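Local coordinates for protein neuroglobin (Symsagittifera roscoffensis, PDB 4B4Y) that probably binds oxygen reversibly at a heme iron, as a neuroglobin of the globin superfamily from a marine acoel, at residues V84-V89 against L142-I147; P94-L99 against T149-E154; V35-M40 against E61-P66. All coordinates share one frame; numbering follows the deposited sequence. Where two conformers were deposited one is given.

Contact 1: residues V84-V89 against L142-I147; sequences VDLNGV and LKAYGI. With HEM (protoporphyrin IX containing Fe), chain B.
I147 and L86 bury the most surface here, with A144 as the third party, and the join is purely apolar: no hydrogen bond crosses it. L86 sits in the loop after helix 66-83 and aims its isobutyl group at helix 135-153. Its CD1 methyl rests on A144 CB at 3.8 Å, while CD2 leans toward both A144 and I147, so the small alanine is straddled by the leucine fork. With CG anti to the carbonyl carbon (chi1 -77°), the fork swings out from the loop toward the helix. One turn on from A144, I147 uses its CG2 branch, which is anti to the backbone N and meets V89 CG1 at 4.0 Å; the same methyl lies 4.1 Å from L86 O, against the loop backbone. V89 is poorly ordered, so its part is the less certain one. Y145 leaves the same helix pointing away from the loop and runs to the heme, where its OH packs 3.8 Å from HEM CAB of a vinyl group, while its hydrogen bond goes to F113 O. A phenylalanine in place of Y145 would probably leave F113 O without this partner and the ring freer to shift beside the vinyl. Around the contact, I17 of helix 11-24 and L83 of helix 66-83 touch A144, and V9 of the N-terminal arm packs on both L86 and I147. L116 and I120 of helix 111-127 touch the Y145 side chain. With I147 turned to the loop and Y145 to the heme, helix 135-153 runs between loop 84-89 and the heme pocket.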
loop_
_atom_site.group_PDB
_atom_site.type_symbol
_atom_site.label_atom_id
_atom_site.label_comp_id
_atom_site.label_asym_id
_atom_site.label_seq_id
_atom_site.Cartn_x
_atom_site.Cartn_y
_atom_site.Cartn_z
ATOM N N VAL A 84 -19.128 -15.406 5.859
ATOM C CA VAL A 84 -20.379 -15.328 6.522
ATOM C C VAL A 84 -21.485 -15.498 5.459
ATOM O O VAL A 84 -22.576 -15.890 5.734
ATOM C CB VAL A 84 -20.259 -14.054 7.408
ATOM C CG1 VAL A 84 -21.045 -12.845 6.950
ATOM C CG2 VAL A 84 -20.160 -14.420 8.821
ATOM N N ASP A 85 -21.164 -15.361 4.189
ATOM C CA ASP A 85 -22.171 -15.651 3.162
ATOM C C ASP A 85 -21.449 -16.103 1.884
ATOM O O ASP A 85 -21.343 -15.352 0.899
ATOM C CB ASP A 85 -23.053 -14.407 2.905
ATOM C CG ASP A 85 -24.106 -14.611 1.750
ATOM O OD1 ASP A 85 -24.375 -15.760 1.254
ATOM O OD2 ASP A 85 -24.625 -13.570 1.290
ATOM N N LEU A 86 -20.973 -17.347 1.881
ATOM C CA LEU A 86 -20.024 -17.786 0.812
ATOM C C LEU A 86 -20.616 -17.804 -0.545
ATOM O O LEU A 86 -19.944 -17.408 -1.518
ATOM C CB LEU A 86 -19.373 -19.138 1.098
ATOM C CG LEU A 86 -18.261 -18.956 2.148
ATOM C CD1 LEU A 86 -17.995 -20.222 2.959
ATOM C CD2 LEU A 86 -16.942 -18.346 1.574
ATOM N N ASN A 87 -21.865 -18.266 -0.629
ATOM C CA ASN A 87 -22.559 -18.364 -1.930
ATOM C C ASN A 87 -23.033 -17.027 -2.538
ATOM O O ASN A 87 -23.185 -16.907 -3.762
ATOM C CB ASN A 87 -23.701 -19.396 -1.854
ATOM C CG ASN A 87 -23.160 -20.845 -1.747
ATOM O OD1 ASN A 87 -22.009 -21.116 -2.135
ATOM N ND2 ASN A 87 -23.969 -21.756 -1.191
ATOM N N GLY A 88 -23.190 -16.022 -1.690
ATOM C CA GLY A 88 -23.694 -14.719 -2.093
ATOM C C GLY A 88 -22.575 -13.693 -2.202
ATOM O O GLY A 88 -22.812 -12.450 -2.163
ATOM N N VAL A 89 -21.360 -14.233 -2.363
ATOM C CA VAL A 89 -20.127 -13.456 -2.362
ATOM C C VAL A 89 -20.126 -12.353 -3.464
ATOM O O VAL A 89 -19.589 -11.240 -3.240
ATOM C CB VAL A 89 -18.860 -14.423 -2.389
ATOM C CG1 VAL A 89 -18.462 -14.753 -3.763
ATOM C CG2 VAL A 89 -17.722 -13.855 -1.646
ATOM N N LEU A 142 -11.245 -25.235 3.227
ATOM C CA LEU A 142 -10.407 -25.197 2.016
ATOM C C LEU A 142 -11.200 -24.716 0.831
ATOM O O LEU A 142 -10.724 -23.936 -0.078
ATOM C CB LEU A 142 -9.730 -26.586 1.734
ATOM C CG LEU A 142 -8.545 -26.978 2.666
ATOM C CD1 LEU A 142 -8.189 -28.489 2.629
ATOM C CD2 LEU A 142 -7.251 -26.120 2.436
ATOM N N LYS A 143 -12.431 -25.209 0.755
ATOM C CA LYS A 143 -13.301 -24.732 -0.330
ATOM C C LYS A 143 -13.615 -23.214 -0.158
ATOM O O LYS A 143 -13.535 -22.405 -1.114
ATOM C CB LYS A 143 -14.597 -25.565 -0.372
ATOM C CG LYS A 143 -15.357 -25.334 -1.732
ATOM C CD LYS A 143 -16.308 -26.481 -2.116
ATOM C CE LYS A 143 -16.879 -26.192 -3.534
ATOM N NZ LYS A 143 -17.824 -27.242 -4.045
ATOM N N ALA A 144 -13.960 -22.825 1.040
ATOM C CA ALA A 144 -14.151 -21.398 1.343
ATOM C C ALA A 144 -12.933 -20.567 0.905
ATOM O O ALA A 144 -13.077 -19.494 0.322
ATOM C CB ALA A 144 -14.371 -21.197 2.915
ATOM N N TYR A 145 -11.720 -21.044 1.224
ATOM C CA TYR A 145 -10.511 -20.270 0.900
ATOM C C TYR A 145 -10.373 -20.118 -0.607
ATOM O O TYR A 145 -9.992 -19.068 -1.128
ATOM C CB TYR A 145 -9.221 -20.911 1.505
ATOM C CG TYR A 145 -8.042 -20.053 1.188
ATOM C CD1 TYR A 145 -7.897 -18.812 1.774
ATOM C CD2 TYR A 145 -7.098 -20.470 0.231
ATOM C CE1 TYR A 145 -6.806 -17.985 1.459
ATOM C CE2 TYR A 145 -6.011 -19.720 -0.043
ATOM C CZ TYR A 145 -5.856 -18.472 0.558
ATOM O OH TYR A 145 -4.755 -17.741 0.195
ATOM N N GLY A 146 -10.702 -21.182 -1.321
ATOM C CA GLY A 146 -10.710 -21.145 -2.804
ATOM C C GLY A 146 -11.624 -20.048 -3.384
ATOM O O GLY A 146 -11.249 -19.361 -4.341
ATOM N N ILE A 147 -12.813 -19.872 -2.806
ATOM C CA ILE A 147 -13.772 -18.860 -3.306
ATOM C C ILE A 147 -13.215 -17.495 -2.952
ATOM O O ILE A 147 -13.260 -16.621 -3.762
ATOM C CB ILE A 147 -15.187 -19.036 -2.625
ATOM C CG1 ILE A 147 -16.016 -20.149 -3.318
ATOM C CG2 ILE A 147 -15.979 -17.720 -2.579
ATOM C CD1 ILE A 147 -16.872 -20.977 -2.271
HETATM C CHA HEM B . -3.519 -6.054 -0.551
HETATM C CHB HEM B . -6.740 -9.317 0.899
HETATM C CHC HEM B . -3.737 -12.841 -0.692
HETATM C CHD HEM B . -0.193 -9.622 -1.065
HETATM C C1A HEM B . -4.660 -6.621 -0.035
HETATM C C2A HEM B . -5.852 -5.936 0.342
HETATM C C3A HEM B . -6.727 -6.823 0.748
HETATM C C4A HEM B . -6.152 -8.102 0.580
HETATM C CMA HEM B . -8.193 -6.584 1.251
HETATM C CAA HEM B . -6.019 -4.381 0.264
HETATM C CBA HEM B . -5.733 -3.814 1.637
HETATM C CGA HEM B . -5.598 -2.306 1.617
HETATM O O1A HEM B . -6.354 -1.579 0.985
HETATM O O2A HEM B . -4.664 -1.789 2.266
HETATM C C1B HEM B . -6.238 -10.593 0.559
HETATM C C2B HEM B . -6.943 -11.862 0.655
HETATM C C3B HEM B . -6.151 -12.816 0.195
HETATM C C4B HEM B . -4.884 -12.202 -0.163
HETATM C CMB HEM B . -8.404 -11.976 1.170
HETATM C CAB HEM B . -6.447 -14.329 0.142
HETATM C CBB HEM B . -7.347 -14.798 -0.728
HETATM C C1C HEM B . -2.489 -12.277 -0.841
HETATM C C2C HEM B . -1.199 -12.985 -0.951
HETATM C C3C HEM B . -0.226 -12.096 -0.962
HETATM C C4C HEM B . -0.858 -10.810 -0.913
HETATM C CMC HEM B . -1.007 -14.524 -0.949
HETATM C CAC HEM B . 1.317 -12.391 -1.100
HETATM C CBC HEM B . 2.163 -11.566 -0.473
HETATM C C1D HEM B . -0.763 -8.367 -1.172
HETATM C C2D HEM B . -0.117 -7.132 -1.648
HETATM C C3D HEM B . -1.179 -6.122 -1.458
HETATM C C4D HEM B . -2.343 -6.736 -0.862
HETATM C CMD HEM B . 1.310 -6.860 -2.132
HETATM C CAD HEM B . -1.072 -4.610 -1.650
HETATM C CBD HEM B . -0.760 -5.188 -0.222
HETATM C CGD HEM B . -0.458 -4.005 0.483
HETATM O O1D HEM B . 0.081 -4.192 1.593
HETATM O O2D HEM B . -0.757 -2.976 -0.213
HETATM N NA HEM B . -4.892 -7.932 0.110
HETATM N NB HEM B . -5.023 -10.855 0.054
HETATM N NC HEM B . -2.231 -10.963 -0.802
HETATM N ND HEM B . -2.073 -8.066 -0.815
HETATM FE FE HEM B . -3.551 -9.402 -0.396
#

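Contact 2: residues P94-L99 against T149-E154; sequences PKLSSL and TVMVTE. With HEM (protoporphyrin IX containing Fe), chain B.
L99 and V152 meet on the proximal side of a globin fold, where the short helix 93-96 and the turn after it approach the end of helix 135-153. This is the tight part. L99 CD1 presses on V152 CG2 at 3.4 Å, closer than usual for two methyl carbons, as the side chains cross obliquely. Both methyls also look onto the porphyrin: V152 CG2 stands 3.8 Å from HEM CMB, and L99 CD1 stands 3.9 Å from HEM CMA. With CG anti to the carbonyl carbon (chi1 -51°), L99 brings its two methyls to the heme rim, while its O is hydrogen-bonded to ND1 of H103, consistent with the usual orientation of a proximal histidine.

Farther from the heme the packing is easier. L96 CD2 meets M151 CB at 3.8 Å, its side chain crossing at about a right angle over the methionine, whose bent chain folds CE back toward the same methyl. Beyond it S97 and E154 face solvent, and the K95 side chain is not modelled past CB. S98 OG turns instead to the dimer, bonded to R67 NE of the second subunit.

At the helix end T149 O accepts V152 N and T153 OG1 from opposite faces of its carbonyl plane, the hydroxyl at 2.8 Å from T149 O.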
loop_
_atom_site.group_PDB
_atom_site.type_symbol
_atom_site.label_atom_id
_atom_site.label_comp_id
_atom_site.label_asym_id
_atom_site.label_seq_id
_atom_site.Cartn_x
_atom_site.Cartn_y
_atom_site.Cartn_z
ATOM N N PRO A 94 -18.216 -5.143 -6.301
ATOM C CA PRO A 94 -17.710 -3.801 -6.654
ATOM C C PRO A 94 -16.872 -3.097 -5.564
ATOM O O PRO A 94 -16.042 -2.217 -5.897
ATOM C CB PRO A 94 -18.987 -3.008 -7.021
ATOM C CG PRO A 94 -20.142 -3.751 -6.381
ATOM C CD PRO A 94 -19.625 -5.085 -5.839
ATOM N N LYS A 95 -17.080 -3.460 -4.289
ATOM C CA LYS A 95 -16.227 -2.927 -3.197
ATOM C C LYS A 95 -14.830 -3.582 -3.262
ATOM O O LYS A 95 -13.843 -2.946 -2.869
ATOM C CB LYS A 95 -16.898 -3.066 -1.755
ATOM N N LEU A 96 -14.776 -4.815 -3.809
ATOM C CA LEU A 96 -13.551 -5.636 -4.016
ATOM C C LEU A 96 -12.752 -5.144 -5.242
ATOM O O LEU A 96 -11.740 -4.476 -5.082
ATOM C CB LEU A 96 -13.890 -7.146 -4.092
ATOM C CG LEU A 96 -13.863 -7.990 -2.781
ATOM C CD1 LEU A 96 -14.266 -7.205 -1.529
ATOM C CD2 LEU A 96 -14.604 -9.349 -2.853
ATOM N N SER A 97 -13.189 -5.477 -6.459
ATOM C CA SER A 97 -12.972 -4.592 -7.622
ATOM C C SER A 97 -11.492 -4.255 -7.847
ATOM O O SER A 97 -10.840 -4.932 -8.668
ATOM C CB SER A 97 -13.875 -3.321 -7.491
ATOM O OG SER A 97 -13.781 -2.397 -8.568
ATOM N N SER A 98 -10.980 -3.260 -7.097
ATOM C CA SER A 98 -9.570 -2.856 -7.146
ATOM C C SER A 98 -8.527 -3.799 -6.495
ATOM O O SER A 98 -7.309 -3.507 -6.623
ATOM C CB SER A 98 -9.352 -1.403 -6.636
ATOM O OG SER A 98 -9.186 -1.295 -5.213
ATOM N N LEU A 99 -8.968 -4.867 -5.807
ATOM C CA LEU A 99 -8.019 -5.894 -5.307
ATOM C C LEU A 99 -7.315 -6.677 -6.391
ATOM O O LEU A 99 -6.187 -7.050 -6.206
ATOM C CB LEU A 99 -8.661 -6.914 -4.336
ATOM C CG LEU A 99 -9.436 -6.282 -3.201
ATOM C CD1 LEU A 99 -9.869 -7.311 -2.213
ATOM C CD2 LEU A 99 -8.687 -5.124 -2.510
ATOM N N THR A 149 -10.168 -16.610 -2.656
ATOM C CA THR A 149 -9.096 -16.449 -3.589
ATOM C C THR A 149 -9.501 -15.884 -4.930
ATOM O O THR A 149 -8.861 -14.925 -5.442
ATOM C CB THR A 149 -8.337 -17.778 -3.751
ATOM O OG1 THR A 149 -7.716 -18.023 -2.505
ATOM C CG2 THR A 149 -7.226 -17.641 -4.888
ATOM N N VAL A 150 -10.512 -16.498 -5.524
ATOM C CA VAL A 150 -11.134 -16.000 -6.779
ATOM C C VAL A 150 -11.672 -14.583 -6.613
ATOM O O VAL A 150 -11.447 -13.745 -7.452
ATOM C CB VAL A 150 -12.266 -16.928 -7.238
ATOM C CG1 VAL A 150 -13.174 -16.255 -8.330
ATOM C CG2 VAL A 150 -11.680 -18.351 -7.728
ATOM N N MET A 151 -12.333 -14.253 -5.515
ATOM C CA MET A 151 -12.833 -12.882 -5.371
ATOM C C MET A 151 -11.706 -11.836 -5.374
ATOM O O MET A 151 -11.897 -10.649 -5.690
ATOM C CB MET A 151 -13.641 -12.764 -4.067
ATOM C CG MET A 151 -14.945 -13.636 -4.074
ATOM S SD MET A 151 -15.985 -13.322 -5.543
ATOM C CE MET A 151 -16.730 -11.780 -4.956
ATOM N N VAL A 152 -10.523 -12.231 -4.925
ATOM C CA VAL A 152 -9.521 -11.218 -4.690
ATOM C C VAL A 152 -8.618 -11.108 -5.932
ATOM O O VAL A 152 -7.908 -10.125 -6.113
ATOM C CB VAL A 152 -8.824 -11.601 -3.412
ATOM C CG1 VAL A 152 -7.361 -11.791 -3.593
ATOM C CG2 VAL A 152 -9.237 -10.663 -2.308
ATOM N N THR A 153 -8.670 -12.095 -6.806
ATOM C CA THR A 153 -7.849 -12.077 -7.987
ATOM C C THR A 153 -8.602 -11.806 -9.321
ATOM O O THR A 153 -7.962 -11.590 -10.369
ATOM C CB THR A 153 -7.138 -13.417 -8.163
ATOM O OG1 THR A 153 -8.098 -14.464 -8.082
ATOM C CG2 THR A 153 -6.091 -13.596 -7.091
ATOM N N GLU A 154 -9.927 -11.834 -9.290
ATOM C CA GLU A 154 -10.709 -11.872 -10.545
ATOM C C GLU A 154 -11.839 -10.846 -10.569
ATOM O O GLU A 154 -11.561 -9.648 -10.393
ATOM C CB GLU A 154 -11.257 -13.286 -10.797
ATOM C CG GLU A 154 -10.163 -14.399 -10.994
ATOM C CD GLU A 154 -10.768 -15.766 -11.452
ATOM O OE1 GLU A 154 -11.989 -15.815 -11.828
ATOM O OE2 GLU A 154 -10.020 -16.795 -11.432
HETATM C CHA HEM B . -3.519 -6.054 -0.551
HETATM C CHB HEM B . -6.740 -9.317 0.899
HETATM C CHC HEM B . -3.737 -12.841 -0.692
HETATM C CHD HEM B . -0.193 -9.622 -1.065
HETATM C C1A HEM B . -4.660 -6.621 -0.035
HETATM C C2A HEM B . -5.852 -5.936 0.342
HETATM C C3A HEM B . -6.727 -6.823 0.748
HETATM C C4A HEM B . -6.152 -8.102 0.580
HETATM C CMA HEM B . -8.193 -6.584 1.251
HETATM C CAA HEM B . -6.019 -4.381 0.264
HETATM C CBA HEM B . -5.733 -3.814 1.637
HETATM C CGA HEM B . -5.598 -2.306 1.617
HETATM O O1A HEM B . -6.354 -1.579 0.985
HETATM O O2A HEM B . -4.664 -1.789 2.266
HETATM C C1B HEM B . -6.238 -10.593 0.559
HETATM C C2B HEM B . -6.943 -11.862 0.655
HETATM C C3B HEM B . -6.151 -12.816 0.195
HETATM C C4B HEM B . -4.884 -12.202 -0.163
HETATM C CMB HEM B . -8.404 -11.976 1.170
HETATM C CAB HEM B . -6.447 -14.329 0.142
HETATM C CBB HEM B . -7.347 -14.798 -0.728
HETATM C C1C HEM B . -2.489 -12.277 -0.841
HETATM C C2C HEM B . -1.199 -12.985 -0.951
HETATM C C3C HEM B . -0.226 -12.096 -0.962
HETATM C C4C HEM B . -0.858 -10.810 -0.913
HETATM C CMC HEM B . -1.007 -14.524 -0.949
HETATM C CAC HEM B . 1.317 -12.391 -1.100
HETATM C CBC HEM B . 2.163 -11.566 -0.473
HETATM C C1D HEM B . -0.763 -8.367 -1.172
HETATM C C2D HEM B . -0.117 -7.132 -1.648
HETATM C C3D HEM B . -1.179 -6.122 -1.458
HETATM C C4D HEM B . -2.343 -6.736 -0.862
HETATM C CMD HEM B . 1.310 -6.860 -2.132
HETATM C CAD HEM B . -1.072 -4.610 -1.650
HETATM C CBD HEM B . -0.760 -5.188 -0.222
HETATM C CGD HEM B . -0.458 -4.005 0.483
HETATM O O1D HEM B . 0.081 -4.192 1.593
HETATM O O2D HEM B . -0.757 -2.976 -0.213
HETATM N NA HEM B . -4.892 -7.932 0.110
HETATM N NB HEM B . -5.023 -10.855 0.054
HETATM N NC HEM B . -2.231 -10.963 -0.802
HETATM N ND HEM B . -2.073 -8.066 -0.815
HETATM FE FE HEM B . -3.551 -9.402 -0.396
#

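Contact 3: residues V35-M40 against E61-P66; sequences VLQQFM and EMRSHP. With HEM (protoporphyrin IX containing Fe), chain B.
Q37 on helix 28-42 and R63, in the type I turn from M62 to H65, bring their CA atoms to 6.9 Å, the nearest backbone approach here. The side chains carry the rest. Q37 has CG anti to the backbone N (chi1 -180°) and an extended chain beyond, which puts its amide out at the turn. R63 is equally extended from CG to NE and crosses it at about a right angle. Its NH1 donates to Q37 OE1 at 3.0 Å in a fairly straight bond of 162°; the oxygen lies near the guanidinium plane, at its edge, yet the donor is tilted off the plane of the glutamine carbonyl, and the two flat groups stand nearly perpendicular. R63 CD also comes within 3.3 Å of Q37 OE1, so the oxygen rests against the arginine chain as well as its end. NH1 has a further and stronger partner in D34, by a salt bridge, and Q37 NE2 turns to E41 OE2. Behind the polar pair, M40 and M62 point toward the opposite segment and are buried, both touching F47 of helix 46-49. On another face of helix 28-42, F39 CZ reaches the heme at HEM CMC, 3.8 Å away, and HEM CAC meets the ring at its edge. The amide oxygen thus shares an arginine whose charge is probably balanced mainly by D34. D34 and Q37 together are likely to set how the guanidinium is turned, tying the turn to helix 28-42 at the surface.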
loop_
_atom_site.group_PDB
_atom_site.type_symbol
_atom_site.label_atom_id
_atom_site.label_comp_id
_atom_site.label_asym_id
_atom_site.label_seq_id
_atom_site.Cartn_x
_atom_site.Cartn_y
_atom_site.Cartn_z
ATOM N N VAL A 35 -2.236 -15.237 11.701
ATOM C CA VAL A 35 -2.118 -15.729 10.366
ATOM C C VAL A 35 -1.052 -14.971 9.559
ATOM O O VAL A 35 -0.223 -15.593 8.866
ATOM C CB VAL A 35 -3.457 -15.634 9.588
ATOM C CG1 VAL A 35 -3.252 -15.930 8.075
ATOM C CG2 VAL A 35 -4.510 -16.572 10.220
ATOM N N LEU A 36 -1.128 -13.635 9.580
ATOM C CA LEU A 36 -0.228 -12.831 8.758
ATOM C C LEU A 36 1.246 -12.984 9.305
ATOM O O LEU A 36 2.208 -12.986 8.525
ATOM C CB LEU A 36 -0.696 -11.328 8.857
ATOM C CG LEU A 36 0.076 -10.277 8.009
ATOM C CD1 LEU A 36 0.032 -10.673 6.574
ATOM C CD2 LEU A 36 -0.537 -8.781 8.216
ATOM N N GLN A 37 1.392 -13.059 10.630
ATOM C CA GLN A 37 2.689 -13.212 11.232
ATOM C C GLN A 37 3.314 -14.592 10.822
ATOM O O GLN A 37 4.483 -14.662 10.401
ATOM C CB GLN A 37 2.593 -13.144 12.770
ATOM C CG GLN A 37 3.999 -13.307 13.374
ATOM C CD GLN A 37 3.989 -13.460 14.915
ATOM O OE1 GLN A 37 3.138 -12.848 15.624
ATOM N NE2 GLN A 37 4.963 -14.268 15.449
ATOM N N GLN A 38 2.529 -15.659 10.865
ATOM C CA GLN A 38 3.082 -16.978 10.490
ATOM C C GLN A 38 3.390 -16.924 8.990
ATOM O O GLN A 38 4.408 -17.483 8.545
ATOM C CB GLN A 38 2.034 -18.064 10.746
ATOM C CG GLN A 38 2.577 -19.536 10.472
ATOM C CD GLN A 38 1.435 -20.608 10.360
ATOM O OE1 GLN A 38 0.228 -20.295 10.604
ATOM N NE2 GLN A 38 1.812 -21.869 9.974
ATOM N N PHE A 39 2.479 -16.329 8.188
ATOM C CA PHE A 39 2.687 -16.257 6.723
ATOM C C PHE A 39 4.040 -15.576 6.395
ATOM O O PHE A 39 4.785 -16.037 5.503
ATOM C CB PHE A 39 1.575 -15.440 6.105
ATOM C CG PHE A 39 1.630 -15.305 4.599
ATOM C CD1 PHE A 39 1.726 -16.384 3.784
ATOM C CD2 PHE A 39 1.523 -14.046 4.014
ATOM C CE1 PHE A 39 1.734 -16.229 2.358
ATOM C CE2 PHE A 39 1.497 -13.873 2.646
ATOM C CZ PHE A 39 1.618 -14.931 1.805
ATOM N N MET A 40 4.331 -14.487 7.100
ATOM C CA MET A 40 5.558 -13.729 6.891
ATOM C C MET A 40 6.806 -14.485 7.449
ATOM O O MET A 40 7.846 -14.384 6.863
ATOM C CB MET A 40 5.427 -12.300 7.515
ATOM C CG MET A 40 4.327 -11.420 6.758
ATOM S SD MET A 40 4.221 -9.771 7.550
ATOM C CE MET A 40 5.731 -8.986 6.825
ATOM N N GLU A 61 8.381 -8.706 15.353
ATOM C CA GLU A 61 8.579 -7.288 15.608
ATOM C C GLU A 61 7.598 -6.440 14.760
ATOM O O GLU A 61 7.120 -5.447 15.269
ATOM C CB GLU A 61 10.032 -6.858 15.368
ATOM C CG GLU A 61 10.937 -7.318 16.503
ATOM C CD GLU A 61 12.413 -7.295 16.117
ATOM O OE1 GLU A 61 12.766 -7.181 14.907
ATOM O OE2 GLU A 61 13.207 -7.387 17.057
ATOM N N MET A 62 7.287 -6.869 13.520
ATOM C CA MET A 62 6.377 -6.120 12.648
ATOM C C MET A 62 4.992 -6.089 13.237
ATOM O O MET A 62 4.256 -5.103 13.101
ATOM C CB MET A 62 6.282 -6.727 11.216
ATOM C CG MET A 62 7.390 -6.442 10.329
ATOM S SD MET A 62 7.747 -4.678 10.083
ATOM C CE MET A 62 6.200 -3.923 9.683
ATOM N N ARG A 63 4.612 -7.160 13.914
ATOM C CA ARG A 63 3.259 -7.203 14.507
ATOM C C ARG A 63 2.862 -5.968 15.328
ATOM O O ARG A 63 1.656 -5.656 15.404
ATOM C CB ARG A 63 3.032 -8.498 15.342
ATOM C CG ARG A 63 1.521 -8.831 15.638
ATOM C CD ARG A 63 1.416 -10.157 16.230
ATOM N NE ARG A 63 0.117 -10.413 16.795
ATOM C CZ ARG A 63 -0.428 -11.613 16.860
ATOM N NH1 ARG A 63 0.235 -12.706 16.390
ATOM N NH2 ARG A 63 -1.661 -11.719 17.337
ATOM N N SER A 64 3.826 -5.306 15.983
ATOM C CA SER A 64 3.516 -4.091 16.777
ATOM C C SER A 64 3.227 -2.908 15.847
ATOM O O SER A 64 2.638 -1.946 16.296
ATOM C CB SER A 64 4.725 -3.588 17.632
ATOM O OG SER A 64 5.574 -4.636 18.030
ATOM N N HIS A 65 3.741 -2.905 14.608
ATOM C CA HIS A 65 3.617 -1.726 13.744
ATOM C C HIS A 65 2.178 -1.448 13.330
ATOM O O HIS A 65 1.467 -2.339 12.866
ATOM C CB HIS A 65 4.454 -1.811 12.456
ATOM C CG HIS A 65 4.501 -0.515 11.696
ATOM N ND1 HIS A 65 3.379 0.244 11.446
ATOM C CD2 HIS A 65 5.531 0.154 11.126
ATOM C CE1 HIS A 65 3.715 1.338 10.796
ATOM N NE2 HIS A 65 5.012 1.303 10.583
ATOM N N PRO A 66 1.751 -0.184 13.427
ATOM C CA PRO A 66 0.388 0.176 12.912
ATOM C C PRO A 66 0.064 -0.276 11.487
ATOM O O PRO A 66 -1.077 -0.596 11.235
ATOM C CB PRO A 66 0.363 1.747 13.010
ATOM C CG PRO A 66 1.306 1.998 14.231
ATOM C CD PRO A 66 2.486 1.011 13.932
HETATM C CHA HEM B . -3.519 -6.054 -0.551
HETATM C CHB HEM B . -6.740 -9.317 0.899
HETATM C CHC HEM B . -3.737 -12.841 -0.692
HETATM C CHD HEM B . -0.193 -9.622 -1.065
HETATM C C1A HEM B . -4.660 -6.621 -0.035
HETATM C C2A HEM B . -5.852 -5.936 0.342
HETATM C C3A HEM B . -6.727 -6.823 0.748
HETATM C C4A HEM B . -6.152 -8.102 0.580
HETATM C CMA HEM B . -8.193 -6.584 1.251
HETATM C CAA HEM B . -6.019 -4.381 0.264
HETATM C CBA HEM B . -5.733 -3.814 1.637
HETATM C CGA HEM B . -5.598 -2.306 1.617
HETATM O O1A HEM B . -6.354 -1.579 0.985
HETATM O O2A HEM B . -4.664 -1.789 2.266
HETATM C C1B HEM B . -6.238 -10.593 0.559
HETATM C C2B HEM B . -6.943 -11.862 0.655
HETATM C C3B HEM B . -6.151 -12.816 0.195
HETATM C C4B HEM B . -4.884 -12.202 -0.163
HETATM C CMB HEM B . -8.404 -11.976 1.170
HETATM C CAB HEM B . -6.447 -14.329 0.142
HETATM C CBB HEM B . -7.347 -14.798 -0.728
HETATM C C1C HEM B . -2.489 -12.277 -0.841
HETATM C C2C HEM B . -1.199 -12.985 -0.951
HETATM C C3C HEM B . -0.226 -12.096 -0.962
HETATM C C4C HEM B . -0.858 -10.810 -0.913
HETATM C CMC HEM B . -1.007 -14.524 -0.949
HETATM C CAC HEM B . 1.317 -12.391 -1.100
HETATM C CBC HEM B . 2.163 -11.566 -0.473
HETATM C C1D HEM B . -0.763 -8.367 -1.172
HETATM C C2D HEM B . -0.117 -7.132 -1.648
HETATM C C3D HEM B . -1.179 -6.122 -1.458
HETATM C C4D HEM B . -2.343 -6.736 -0.862
HETATM C CMD HEM B . 1.310 -6.860 -2.132
HETATM C CAD HEM B . -1.072 -4.610 -1.650
HETATM C CBD HEM B . -0.760 -5.188 -0.222
HETATM C CGD HEM B . -0.458 -4.005 0.483
HETATM O O1D HEM B . 0.081 -4.192 1.593
HETATM O O2D HEM B . -0.757 -2.976 -0.213
HETATM N NA HEM B . -4.892 -7.932 0.110
HETATM N NB HEM B . -5.023 -10.855 0.054
HETATM N NC HEM B . -2.231 -10.963 -0.802
HETATM N ND HEM B . -2.073 -8.066 -0.815
HETATM FE FE HEM B . -3.551 -9.402 -0.396
#

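Contact 3 comes first along the chain and is complete before the other two open; contacts 1 and 2 interleave, their segments alternating, and both are anchored on helix 135-153. Their centres lie about 13 Å apart and they touch by packing, V89 CG1 of contact 1 against M151 SD of contact 2, though V89 is poorly ordered and the closeness of that approach is uncertain. Contact 3 stands off, its centre about 25 Å from that of contact 1 and about 23 Å from that of contact 2, and it lies across the chain's centre from contact 1. All three reach the same heme, so helices 28-42 and 135-153 approach one cofactor from separate parts of a single globin fold.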